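Local coordinates for kallikrein-10 (Homo sapiens, PDB 5LPE), which is a secreted, zymogen-like serine peptidase of the trypsin family that is inhibited by zinc and has a tumour-suppressor role in breast and prostate cancer, at residues H94-L99 with M224-K229; Q115-C120 with T218-Y223; L21-S26 with N47-A52; F27-V32 with S185-P190. One frame throughout, in Å; residues are numbered along the deposited sequence.

Contact 1: H94-L99 with M224-K229; sequences HDLMLL and MSWINK. With ZN (zinc ion), chain F.
Helix 224-229 lies along strand 97-99, where the C-terminal helix of the two-barrel chymotrypsin fold packs against the outside of the first barrel. The short axes run 10.0 Å apart at 20°, nearly parallel. No hydrogen bond crosses, so apolar packing carries the interface. With its CG anti to the backbone N (chi1 174°), Trp226 sends the indole from the helix to the strand. One face of its six-membered ring takes a CH-pi contact from Leu98, whose CD1 lies 3.9 Å from the ring centroid, displaced toward the rim; the two side chains meet tip to tip. Leu96 instead slides past the indole in the opposite direction, its CB 4.0 Å from Trp226 CZ3. The backbone of Met97 closes on the ring edge, with CA 4.4 Å from Trp226 CH2. Ile227 adds a looser touch, Leu98 CD1 reaching its CG2 at 4.3 Å, while Val74 and the edge-to-face ring of His76 also touch Trp226. An alanine in place of Trp226 would probably loosen the helix from the barrel, since the ring that gathers Leu96, Met97 and Leu98 would be missing. The other kind of interaction is metal coordination, near the N-terminal end of 94-99, just before Leu96. Asp95 is by similarity the aspartate of the charge relay. Ser202 OG hydrogen-bonds the same carboxylate oxygen that meets the metal. His44 and Asp92 complete the protein ligands of the zinc ion, to which Asp95 OD2 binds at 2.1 Å.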
loop_
_atom_site.group_PDB
_atom_site.type_symbol
_atom_site.label_atom_id
_atom_site.label_comp_id
_atom_site.label_asym_id
_atom_site.label_seq_id
_atom_site.Cartn_x
_atom_site.Cartn_y
_atom_site.Cartn_z
ATOM N N HIS A 94 3.870 13.008 -2.242
ATOM C CA HIS A 94 4.830 12.287 -1.399
ATOM C C HIS A 94 4.157 11.660 -0.178
ATOM O O HIS A 94 4.719 11.670 0.920
ATOM C CB HIS A 94 5.987 13.180 -0.924
ATOM C CG HIS A 94 6.909 13.656 -2.006
ATOM N ND1 HIS A 94 7.604 12.797 -2.831
ATOM C CD2 HIS A 94 7.280 14.909 -2.367
ATOM C CE1 HIS A 94 8.350 13.501 -3.666
ATOM N NE2 HIS A 94 8.169 14.785 -3.405
ATOM N N ASP A 95 2.963 11.075 -0.335
ATOM C CA ASP A 95 2.303 10.602 0.880
ATOM C C ASP A 95 2.785 9.183 1.128
ATOM O O ASP A 95 2.284 8.217 0.555
ATOM C CB ASP A 95 0.778 10.708 0.830
ATOM C CG ASP A 95 0.161 10.051 -0.373
ATOM O OD1 ASP A 95 0.900 9.754 -1.341
ATOM O OD2 ASP A 95 -1.081 9.859 -0.350
ATOM N N LEU A 96 3.702 9.093 2.083
ATOM C CA LEU A 96 4.366 7.897 2.561
ATOM C C LEU A 96 4.587 8.123 4.041
ATOM O O LEU A 96 4.953 9.223 4.455
ATOM C CB LEU A 96 5.710 7.678 1.868
ATOM C CG LEU A 96 5.831 6.427 1.016
ATOM C CD1 LEU A 96 4.673 6.365 0.061
ATOM C CD2 LEU A 96 7.159 6.457 0.295
ATOM N N MET A 97 4.352 7.098 4.836
ATOM C CA MET A 97 4.551 7.224 6.269
ATOM C C MET A 97 5.066 5.880 6.756
ATOM O O MET A 97 4.554 4.829 6.349
ATOM C CB MET A 97 3.241 7.624 6.958
ATOM C CG MET A 97 3.312 7.792 8.439
ATOM S SD MET A 97 1.710 8.225 9.187
ATOM C CE MET A 97 0.644 6.931 8.585
ATOM N N LEU A 98 6.099 5.913 7.588
ATOM C CA LEU A 98 6.640 4.700 8.174
ATOM C C LEU A 98 6.142 4.611 9.608
ATOM O O LEU A 98 6.313 5.552 10.395
ATOM C CB LEU A 98 8.168 4.666 8.074
ATOM C CG LEU A 98 8.568 4.195 6.668
ATOM C CD1 LEU A 98 9.978 4.566 6.287
ATOM C CD2 LEU A 98 8.354 2.685 6.538
ATOM N N LEU A 99 5.472 3.507 9.919
ATOM C CA LEU A 99 4.957 3.229 11.251
ATOM C C LEU A 99 5.888 2.243 11.943
ATOM O O LEU A 99 6.156 1.158 11.411
ATOM C CB LEU A 99 3.541 2.663 11.173
ATOM C CG LEU A 99 2.491 3.690 10.750
ATOM C CD1 LEU A 99 1.135 3.323 11.287
ATOM C CD2 LEU A 99 2.861 5.091 11.208
ATOM N N MET A 224 13.619 4.559 -1.864
ATOM C CA MET A 224 14.413 3.588 -1.109
ATOM C C MET A 224 15.450 4.252 -0.199
ATOM O O MET A 224 15.728 3.751 0.899
ATOM C CB MET A 224 15.090 2.608 -2.062
ATOM C CG MET A 224 14.100 1.680 -2.722
ATOM S SD MET A 224 13.009 1.080 -1.450
ATOM C CE MET A 224 14.134 -0.006 -0.556
ATOM N N SER A 225 16.042 5.368 -0.638
ATOM C CA SER A 225 17.007 6.065 0.205
ATOM C C SER A 225 16.403 6.407 1.555
ATOM O O SER A 225 16.983 6.105 2.603
ATOM C CB SER A 225 17.507 7.333 -0.489
ATOM O OG SER A 225 18.328 7.014 -1.601
ATOM N N TRP A 226 15.228 7.039 1.545
ATOM C CA TRP A 226 14.566 7.428 2.786
ATOM C C TRP A 226 14.092 6.209 3.569
ATOM O O TRP A 226 14.313 6.132 4.776
ATOM C CB TRP A 226 13.400 8.376 2.479
ATOM C CG TRP A 226 12.556 8.720 3.656
ATOM C CD1 TRP A 226 12.879 9.569 4.675
ATOM C CD2 TRP A 226 11.233 8.245 3.935
ATOM N NE1 TRP A 226 11.845 9.644 5.576
ATOM C CE2 TRP A 226 10.821 8.839 5.146
ATOM C CE3 TRP A 226 10.364 7.369 3.288
ATOM C CZ2 TRP A 226 9.580 8.579 5.723
ATOM C CZ3 TRP A 226 9.127 7.122 3.863
ATOM C CH2 TRP A 226 8.752 7.722 5.068
ATOM N N ILE A 227 13.460 5.235 2.898
ATOM C CA ILE A 227 12.848 4.107 3.610
ATOM C C ILE A 227 13.901 3.309 4.368
ATOM O O ILE A 227 13.693 2.906 5.515
ATOM C CB ILE A 227 12.062 3.207 2.641
ATOM C CG1 ILE A 227 10.862 3.945 2.084
ATOM C CG2 ILE A 227 11.588 1.935 3.352
ATOM C CD1 ILE A 227 9.964 3.061 1.275
ATOM N N ASN A 228 15.040 3.063 3.738
ATOM C CA ASN A 228 16.092 2.330 4.418
ATOM C C ASN A 228 16.687 3.140 5.554
ATOM O O ASN A 228 17.190 2.564 6.528
ATOM C CB ASN A 228 17.165 1.918 3.411
ATOM C CG ASN A 228 16.780 0.670 2.656
ATOM O OD1 ASN A 228 16.219 -0.264 3.238
ATOM N ND2 ASN A 228 17.056 0.646 1.351
ATOM N N LYS A 229 16.610 4.466 5.464
ATOM C CA LYS A 229 17.247 5.307 6.466
ATOM C C LYS A 229 16.421 5.396 7.745
ATOM O O LYS A 229 16.988 5.348 8.840
ATOM C CB LYS A 229 17.525 6.698 5.894
ATOM C CG LYS A 229 18.264 7.604 6.865
ATOM C CD LYS A 229 18.968 8.742 6.149
ATOM C CE LYS A 229 18.074 9.976 5.992
ATOM N NZ LYS A 229 18.641 10.903 4.959
HETATM ZN ZN ZN F . -2.918 10.583 0.237
#

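Contact 2: Q115-C120 with T218-Y223; sequences QLPYRC and TQICKY
The ring of Tyr223 has the carbonyl oxygen of Gln219 at its edge, in the ring plane; His76 meets it edge-to-face, His94 lies with its plane steeply turned to it, and the hydroxyl is hydrogen-bonded to His94 ND1. None of this reaches 115-120, where the work is done by a disulfide and a proline. Cys120 SG and Cys221 SG are joined at 2.0 Å with a right-handed chi3 of 99°. The two halves differ: Cys120 SG sits beside its backbone N, anti to the carbonyl carbon (chi1 -67°), whereas Cys221 SG takes the crowded position between N and carbonyl carbon (chi1 69°). This pairing matches one of the six disulfides of trypsin. The bent chain of Lys222 lies alongside the bridge, its NZ 3.9 Å from Cys120 SG. Outside the two segments, that NZ pairs with a sulfate ion, probably from the crystallisation liquor. Pro117 lays its CG against the backbone of the short 3-10 turn, 3.6 Å from Cys221 N, and crosses Ile220 obliquely, with CD 3.9 Å from Ile220 CG2. The loop 115-120 is thus tied to the 3-10 turn that follows strand 215-219, with Ile220 also resting on Ile200 of strand 196-203, and Leu116 and Pro117 touching Met224 at the start of helix 224-230.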
loop_
_atom_site.group_PDB
_atom_site.type_symbol
_atom_site.label_atom_id
_atom_site.label_comp_id
_atom_site.label_asym_id
_atom_site.label_seq_id
_atom_site.Cartn_x
_atom_site.Cartn_y
_atom_site.Cartn_z
ATOM N N GLN A 115 9.587 -8.002 0.485
ATOM C CA GLN A 115 10.813 -7.494 -0.103
ATOM C C GLN A 115 10.545 -6.139 -0.758
ATOM O O GLN A 115 9.588 -5.986 -1.514
ATOM C CB GLN A 115 11.336 -8.503 -1.127
ATOM C CG GLN A 115 12.694 -8.170 -1.731
ATOM C CD GLN A 115 13.080 -9.148 -2.810
ATOM O OE1 GLN A 115 14.255 -9.493 -2.961
ATOM N NE2 GLN A 115 12.092 -9.590 -3.588
ATOM N N LEU A 116 11.370 -5.148 -0.423
ATOM C CA LEU A 116 11.334 -3.825 -1.027
ATOM C C LEU A 116 11.831 -3.854 -2.478
ATOM O O LEU A 116 12.570 -4.754 -2.871
ATOM C CB LEU A 116 12.179 -2.884 -0.180
ATOM C CG LEU A 116 11.601 -2.552 1.188
ATOM C CD1 LEU A 116 12.681 -2.026 2.111
ATOM C CD2 LEU A 116 10.426 -1.585 1.026
ATOM N N PRO A 117 11.427 -2.886 -3.304
ATOM C CA PRO A 117 11.871 -2.894 -4.706
ATOM C C PRO A 117 13.370 -2.655 -4.796
ATOM O O PRO A 117 13.903 -1.748 -4.155
ATOM C CB PRO A 117 11.081 -1.740 -5.344
ATOM C CG PRO A 117 10.854 -0.812 -4.250
ATOM C CD PRO A 117 10.635 -1.682 -3.002
ATOM N N TYR A 118 14.043 -3.495 -5.576
ATOM C CA TYR A 118 15.428 -3.309 -5.982
ATOM C C TYR A 118 15.534 -2.687 -7.373
ATOM O O TYR A 118 16.641 -2.561 -7.912
ATOM C CB TYR A 118 16.185 -4.639 -5.908
ATOM C CG TYR A 118 15.578 -5.753 -6.719
ATOM C CD1 TYR A 118 14.556 -6.539 -6.213
ATOM C CD2 TYR A 118 16.031 -6.020 -7.998
ATOM C CE1 TYR A 118 14.014 -7.552 -6.955
ATOM C CE2 TYR A 118 15.491 -7.033 -8.751
ATOM C CZ TYR A 118 14.488 -7.796 -8.226
ATOM O OH TYR A 118 13.960 -8.812 -8.991
ATOM N N ARG A 119 14.409 -2.255 -7.937
ATOM C CA ARG A 119 14.219 -1.987 -9.354
ATOM C C ARG A 119 12.835 -1.360 -9.506
ATOM O O ARG A 119 11.953 -1.586 -8.673
ATOM C CB ARG A 119 14.315 -3.316 -10.120
ATOM C CG ARG A 119 14.496 -3.319 -11.621
ATOM C CD ARG A 119 14.302 -4.777 -12.141
ATOM N NE ARG A 119 12.961 -5.304 -11.856
ATOM C CZ ARG A 119 11.854 -4.908 -12.488
ATOM N NH1 ARG A 119 11.931 -3.978 -13.436
ATOM N NH2 ARG A 119 10.669 -5.428 -12.175
ATOM N N CYS A 120 12.638 -0.606 -10.580
ATOM C CA CYS A 120 11.353 0.034 -10.846
ATOM C C CYS A 120 10.564 -0.800 -11.845
ATOM O O CYS A 120 11.119 -1.325 -12.815
ATOM C CB CYS A 120 11.519 1.454 -11.390
ATOM S SG CYS A 120 12.206 2.686 -10.260
ATOM N N THR A 218 2.050 5.572 -4.912
ATOM C CA THR A 218 3.378 6.134 -4.750
ATOM C C THR A 218 4.398 5.142 -5.295
ATOM O O THR A 218 4.328 3.949 -5.003
ATOM C CB THR A 218 3.656 6.453 -3.282
ATOM O OG1 THR A 218 2.619 7.299 -2.773
ATOM C CG2 THR A 218 5.005 7.177 -3.145
ATOM N N GLN A 219 5.340 5.616 -6.105
ATOM C CA GLN A 219 6.308 4.709 -6.706
ATOM C C GLN A 219 7.424 4.478 -5.691
ATOM O O GLN A 219 8.216 5.380 -5.413
ATOM C CB GLN A 219 6.834 5.318 -7.999
ATOM C CG GLN A 219 7.647 4.419 -8.871
ATOM C CD GLN A 219 8.056 5.126 -10.136
ATOM O OE1 GLN A 219 8.041 6.353 -10.202
ATOM N NE2 GLN A 219 8.423 4.358 -11.145
ATOM N N ILE A 220 7.520 3.252 -5.175
ATOM C CA ILE A 220 8.316 2.994 -3.973
ATOM C C ILE A 220 9.811 2.869 -4.293
ATOM O O ILE A 220 10.650 3.126 -3.425
ATOM C CB ILE A 220 7.759 1.748 -3.247
ATOM C CG1 ILE A 220 6.278 1.949 -2.890
ATOM C CG2 ILE A 220 8.493 1.454 -1.959
ATOM C CD1 ILE A 220 5.971 3.128 -1.950
ATOM N N CYS A 221 10.169 2.484 -5.526
ATOM C CA CYS A 221 11.553 2.400 -5.994
ATOM C C CYS A 221 12.230 3.756 -6.100
ATOM O O CYS A 221 13.431 3.796 -6.388
ATOM C CB CYS A 221 11.626 1.744 -7.369
ATOM S SG CYS A 221 10.903 2.781 -8.683
ATOM N N LYS A 222 11.485 4.855 -5.947
ATOM C CA LYS A 222 12.063 6.190 -5.862
ATOM C C LYS A 222 12.319 6.646 -4.434
ATOM O O LYS A 222 12.927 7.703 -4.243
ATOM C CB LYS A 222 11.142 7.222 -6.530
ATOM C CG LYS A 222 10.585 6.806 -7.891
ATOM C CD LYS A 222 11.702 6.500 -8.865
ATOM C CE LYS A 222 11.289 6.807 -10.282
ATOM N NZ LYS A 222 12.438 6.512 -11.175
ATOM N N TYR A 223 11.795 5.931 -3.444
ATOM C CA TYR A 223 11.894 6.311 -2.041
ATOM C C TYR A 223 12.871 5.462 -1.226
ATOM O O TYR A 223 12.931 5.608 -0.002
ATOM C CB TYR A 223 10.489 6.327 -1.428
ATOM C CG TYR A 223 9.679 7.475 -2.010
ATOM C CD1 TYR A 223 8.986 7.327 -3.200
ATOM C CD2 TYR A 223 9.666 8.730 -1.404
ATOM C CE1 TYR A 223 8.274 8.368 -3.751
ATOM C CE2 TYR A 223 8.938 9.798 -1.959
ATOM C CZ TYR A 223 8.246 9.600 -3.131
ATOM O OH TYR A 223 7.532 10.617 -3.715
#

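Contact 3: L21-S26 with N47-A52; sequences LFNGLS and NKPLWA
Four hydrogen bonds cross between 21-26 and 47-52, two from the ladder and two from side chains. Phe22 and Trp51 form an antiparallel hydrogen-bonded pair: Phe22 N gives an almost straight bond to Trp51 O at 2.7 Å, and Trp51 N returns a more bent one (145°) to Phe22 O at 2.8 Å. Both carbonyls also accept a CA-H contact, Trp51 O from Leu21 and Phe22 O from Leu50. Asn23, with CG anti to the backbone N, carries its amide to Pro49, where ND2 donates to Pro49 O at 2.6 Å within the amide plane. Trp51 NE1, which the crowded chi1 of 57° swings back across the strand pair, donates to Gly24 O at 2.7 Å; the acceptor lies in the indole plane and the donor nearly along the C=O axis. In that pose one indole face receives Phe22 CB, and the benzene portion makes an offset stack with the Phe22 ring, centroids 4.7 Å apart and planes at 24°. A leucine in place of Trp51 has neither the N-H for Gly24 O nor the ring stacked on Phe22, and would probably leave the turn less firmly held against 47-52. Leu21 turns to the other sheet face, its CD2 3.6 Å from Ala52 CB and its CD1 against Leu50 CD1. Beyond the pair, Lys48 NZ bonds Ser73 OG and Leu50 O accepts from Thr70 OG1. Asn23 to Ser26 is a type II' turn, held by bonds both ways between its ends and with glycine second. This beta hairpin joins strands 18-23 and 26-35, and its pairing with 51-54 closes the first barrel of the chymotrypsin fold.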
loop_
_atom_site.group_PDB
_atom_site.type_symbol
_atom_site.label_atom_id
_atom_site.label_comp_id
_atom_site.label_asym_id
_atom_site.label_seq_id
_atom_site.Cartn_x
_atom_site.Cartn_y
_atom_site.Cartn_z
ATOM N N LEU A 21 -4.534 -1.171 9.685
ATOM C CA LEU A 21 -4.232 -0.146 10.673
ATOM C C LEU A 21 -5.535 0.393 11.233
ATOM O O LEU A 21 -6.447 0.749 10.476
ATOM C CB LEU A 21 -3.407 0.992 10.063
ATOM C CG LEU A 21 -1.969 0.660 9.696
ATOM C CD1 LEU A 21 -1.375 1.733 8.826
ATOM C CD2 LEU A 21 -1.149 0.493 10.954
ATOM N N PHE A 22 -5.624 0.456 12.551
ATOM C CA PHE A 22 -6.819 0.954 13.205
ATOM C C PHE A 22 -6.500 2.201 14.013
ATOM O O PHE A 22 -5.444 2.285 14.649
ATOM C CB PHE A 22 -7.433 -0.106 14.107
ATOM C CG PHE A 22 -7.978 -1.271 13.366
ATOM C CD1 PHE A 22 -7.170 -2.344 13.049
ATOM C CD2 PHE A 22 -9.300 -1.299 12.976
ATOM C CE1 PHE A 22 -7.675 -3.428 12.355
ATOM C CE2 PHE A 22 -9.806 -2.381 12.281
ATOM C CZ PHE A 22 -8.994 -3.442 11.972
ATOM N N ASN A 23 -7.410 3.174 13.947
ATOM C CA ASN A 23 -7.483 4.294 14.879
ATOM C C ASN A 23 -8.683 4.072 15.792
ATOM O O ASN A 23 -9.767 3.710 15.321
ATOM C CB ASN A 23 -7.600 5.633 14.137
ATOM C CG ASN A 23 -7.790 6.820 15.085
ATOM O OD1 ASN A 23 -8.846 7.455 15.097
ATOM N ND2 ASN A 23 -6.765 7.112 15.887
ATOM N N GLY A 24 -8.486 4.279 17.091
ATOM C CA GLY A 24 -9.501 3.871 18.048
ATOM C C GLY A 24 -9.810 2.404 17.854
ATOM O O GLY A 24 -8.906 1.562 17.779
ATOM N N LEU A 25 -11.103 2.089 17.776
ATOM C CA LEU A 25 -11.596 0.772 17.388
ATOM C C LEU A 25 -11.933 0.705 15.898
ATOM O O LEU A 25 -12.529 -0.279 15.443
ATOM C CB LEU A 25 -12.818 0.385 18.233
ATOM C CG LEU A 25 -12.622 0.025 19.715
ATOM C CD1 LEU A 25 -11.591 -1.100 19.876
ATOM C CD2 LEU A 25 -12.248 1.239 20.575
ATOM N N SER A 26 -11.594 1.744 15.143
ATOM C CA SER A 26 -12.069 1.936 13.782
ATOM C C SER A 26 -10.978 1.648 12.756
ATOM O O SER A 26 -9.798 1.924 12.986
ATOM C CB SER A 26 -12.564 3.364 13.602
ATOM O OG SER A 26 -12.723 3.658 12.235
ATOM N N ASN A 47 -3.373 10.770 10.660
ATOM C CA ASN A 47 -4.162 11.443 11.690
ATOM C C ASN A 47 -3.675 11.045 13.076
ATOM O O ASN A 47 -3.427 11.907 13.928
ATOM C CB ASN A 47 -5.653 11.109 11.537
ATOM C CG ASN A 47 -6.123 11.134 10.088
ATOM O OD1 ASN A 47 -5.872 10.192 9.327
ATOM N ND2 ASN A 47 -6.818 12.202 9.704
ATOM N N LYS A 48 -3.518 9.734 13.300
ATOM C CA LYS A 48 -2.821 9.160 14.460
ATOM C C LYS A 48 -3.610 9.374 15.747
ATOM O O LYS A 48 -4.419 10.295 15.829
ATOM C CB LYS A 48 -1.411 9.761 14.591
ATOM C CG LYS A 48 -0.295 8.823 14.164
ATOM C CD LYS A 48 0.993 9.574 13.891
ATOM C CE LYS A 48 1.157 9.867 12.405
ATOM N NZ LYS A 48 2.363 10.693 12.090
ATOM N N PRO A 49 -3.385 8.537 16.770
ATOM C CA PRO A 49 -2.538 7.342 16.870
ATOM C C PRO A 49 -3.124 6.126 16.177
ATOM O O PRO A 49 -4.346 6.063 16.008
ATOM C CB PRO A 49 -2.459 7.099 18.375
ATOM C CG PRO A 49 -3.645 7.797 18.938
ATOM C CD PRO A 49 -3.857 8.985 18.091
ATOM N N LEU A 50 -2.265 5.167 15.819
ATOM C CA LEU A 50 -2.665 3.983 15.071
ATOM C C LEU A 50 -2.191 2.716 15.766
ATOM O O LEU A 50 -1.304 2.742 16.625
ATOM C CB LEU A 50 -2.105 4.008 13.644
ATOM C CG LEU A 50 -2.697 5.008 12.661
ATOM C CD1 LEU A 50 -2.146 4.756 11.271
ATOM C CD2 LEU A 50 -4.213 4.928 12.668
ATOM N N TRP A 51 -2.790 1.592 15.372
ATOM C CA TRP A 51 -2.294 0.290 15.782
ATOM C C TRP A 51 -2.542 -0.714 14.663
ATOM O O TRP A 51 -3.512 -0.602 13.910
ATOM C CB TRP A 51 -2.924 -0.168 17.106
ATOM C CG TRP A 51 -4.423 -0.240 17.145
ATOM C CD1 TRP A 51 -5.288 0.792 17.384
ATOM C CD2 TRP A 51 -5.238 -1.420 16.985
ATOM N NE1 TRP A 51 -6.590 0.333 17.358
ATOM C CE2 TRP A 51 -6.586 -1.020 17.125
ATOM C CE3 TRP A 51 -4.960 -2.767 16.730
ATOM C CZ2 TRP A 51 -7.652 -1.920 17.009
ATOM C CZ3 TRP A 51 -6.031 -3.662 16.619
ATOM C CH2 TRP A 51 -7.355 -3.229 16.756
ATOM N N ALA A 52 -1.659 -1.707 14.575
ATOM C CA ALA A 52 -1.490 -2.532 13.386
ATOM C C ALA A 52 -1.808 -3.989 13.688
ATOM O O ALA A 52 -1.164 -4.604 14.548
ATOM C CB ALA A 52 -0.060 -2.414 12.853
#

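Contact 4: F27-V32 with S185-P190; sequences FHCAGV and SDSGGP
The segment 185-190 carries the Asp-Ser-Gly-Gly-Pro sequence around the family's serine nucleophile. Asp186 comes first, its CB 3.8 Å from Ala30 CB; its carboxylate is engaged beyond the strand, OD1 with Thr134 OG1 and OD2 with Trp132 N. Ser187, the charge-relay serine by similarity, follows. Its OG, anti to the backbone N (chi1 178°), is hydrogen-bonded to His44 NE2 and lies 3.7 Å from Cys29 SG, itself in a disulfide with Cys45. Ser187 O accepts the one hydrogen bond across the segments, from Ala30 N at 2.5 Å, with the donor nearly along the C=O axis. Gly188 adopts a positive phi of 95°, and a CB there would clash with Ala30 O, which its CA instead approaches at 3.2 Å. Gly189 passes beside the methyl of Ala30, with N 3.6 Å from Ala30 CB. Pro190 crosses Val32 obliquely, its CB 3.4 Å from Val32 CG2. Strand 27-32 of the first barrel thus packs along the serine loop and holds it by one backbone hydrogen bond. In active relatives the aspartate before the serine pairs with the freed N-terminal amino group; its bonds to Thr134 and Trp132 here are consistent with a zymogen-like state.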
loop_
_atom_site.group_PDB
_atom_site.type_symbol
_atom_site.label_atom_id
_atom_site.label_comp_id
_atom_site.label_asym_id
_atom_site.label_seq_id
_atom_site.Cartn_x
_atom_site.Cartn_y
_atom_site.Cartn_z
ATOM N N PHE A 27 -11.388 1.102 11.610
ATOM C CA PHE A 27 -10.460 0.891 10.510
ATOM C C PHE A 27 -10.010 2.217 9.923
ATOM O O PHE A 27 -10.791 3.162 9.803
ATOM C CB PHE A 27 -11.106 0.060 9.421
ATOM C CG PHE A 27 -10.161 -0.339 8.334
ATOM C CD1 PHE A 27 -9.346 -1.454 8.487
ATOM C CD2 PHE A 27 -10.081 0.395 7.156
ATOM C CE1 PHE A 27 -8.475 -1.833 7.488
ATOM C CE2 PHE A 27 -9.206 0.019 6.146
ATOM C CZ PHE A 27 -8.408 -1.096 6.307
ATOM N N HIS A 28 -8.745 2.284 9.532
ATOM C CA HIS A 28 -8.230 3.527 8.980
ATOM C C HIS A 28 -7.560 3.287 7.634
ATOM O O HIS A 28 -8.013 3.798 6.607
ATOM C CB HIS A 28 -7.249 4.183 9.957
ATOM C CG HIS A 28 -7.166 5.671 9.819
ATOM N ND1 HIS A 28 -8.192 6.513 10.195
ATOM C CD2 HIS A 28 -6.179 6.470 9.353
ATOM C CE1 HIS A 28 -7.836 7.766 9.975
ATOM N NE2 HIS A 28 -6.618 7.768 9.464
ATOM N N CYS A 29 -6.477 2.523 7.620
ATOM C CA CYS A 29 -5.720 2.332 6.403
ATOM C C CYS A 29 -5.160 0.927 6.354
ATOM O O CYS A 29 -5.094 0.218 7.358
ATOM C CB CYS A 29 -4.571 3.334 6.294
ATOM S SG CYS A 29 -5.124 4.943 5.747
ATOM N N ALA A 30 -4.735 0.538 5.165
ATOM C CA ALA A 30 -3.889 -0.630 5.040
ATOM C C ALA A 30 -2.438 -0.177 5.019
ATOM O O ALA A 30 -2.132 1.017 4.993
ATOM C CB ALA A 30 -4.253 -1.428 3.789
ATOM N N GLY A 31 -1.541 -1.152 5.019
ATOM C CA GLY A 31 -0.112 -0.892 5.109
ATOM C C GLY A 31 0.632 -2.170 4.803
ATOM O O GLY A 31 0.044 -3.249 4.696
ATOM N N VAL A 32 1.937 -2.045 4.647
ATOM C CA VAL A 32 2.744 -3.218 4.357
ATOM C C VAL A 32 3.799 -3.388 5.430
ATOM O O VAL A 32 4.360 -2.418 5.939
ATOM C CB VAL A 32 3.412 -3.127 2.979
ATOM C CG1 VAL A 32 3.624 -4.523 2.428
ATOM C CG2 VAL A 32 2.569 -2.330 2.083
ATOM N N SER A 185 -9.965 -2.167 -2.993
ATOM C CA SER A 185 -8.719 -1.847 -2.304
ATOM C C SER A 185 -9.032 -1.027 -1.050
ATOM O O SER A 185 -10.188 -0.683 -0.791
ATOM C CB SER A 185 -7.779 -1.090 -3.233
ATOM O OG SER A 185 -8.285 0.216 -3.435
ATOM N N ASP A 186 -8.016 -0.723 -0.270
ATOM C CA ASP A 186 -8.185 -0.005 0.932
ATOM C C ASP A 186 -7.565 1.371 0.820
ATOM O O ASP A 186 -8.030 2.166 0.065
ATOM C CB ASP A 186 -7.634 -0.841 2.053
ATOM C CG ASP A 186 -8.254 -2.226 2.105
ATOM O OD1 ASP A 186 -9.436 -2.356 2.345
ATOM O OD2 ASP A 186 -7.580 -3.218 1.915
ATOM N N SER A 187 -6.538 1.692 1.559
ATOM C CA SER A 187 -5.909 3.007 1.489
ATOM C C SER A 187 -4.660 2.685 2.206
ATOM O O SER A 187 -4.719 2.210 3.288
ATOM C CB SER A 187 -6.740 4.044 2.229
ATOM O OG SER A 187 -6.160 5.321 2.231
ATOM N N GLY A 188 -3.532 2.876 1.583
ATOM C CA GLY A 188 -2.275 2.517 2.168
ATOM C C GLY A 188 -1.862 1.144 1.717
ATOM O O GLY A 188 -0.788 0.750 1.955
ATOM N N GLY A 189 -2.764 0.447 1.057
ATOM C CA GLY A 189 -2.566 -0.884 0.559
ATOM C C GLY A 189 -1.445 -1.024 -0.405
ATOM O O GLY A 189 -1.128 -0.094 -1.074
ATOM N N PRO A 190 -0.831 -2.202 -0.454
ATOM C CA PRO A 190 0.305 -2.395 -1.373
ATOM C C PRO A 190 -0.089 -2.739 -2.807
ATOM O O PRO A 190 -1.086 -3.403 -3.070
ATOM C CB PRO A 190 1.070 -3.563 -0.736
ATOM C CG PRO A 190 0.059 -4.312 0.078
ATOM C CD PRO A 190 -1.030 -3.354 0.460
#

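Contacts 3 and 4 lie on neighbouring strands 18-23 and 26-35 of the first barrel, their centres about 12 Å apart, and their segments alternate along the chain. Contact 1 reaches the same sheet through strand 97-101, and Leu99 meets Leu21 and Leu50 of contact 3. Contacts 1 and 2 have centres about 10 Å apart; both segments of contact 2 fall between those of contact 1, and it leads from strand 215-219 of the second barrel directly into helix 224-230. Contacts 2 and 3 lie on opposite sides of the chain's centre, their centres about 26 Å apart. Contacts 1 and 4 supply Asp95 and Ser187, charge-relay residues by similarity, from different barrels, with the zinc ion bound at Asp95.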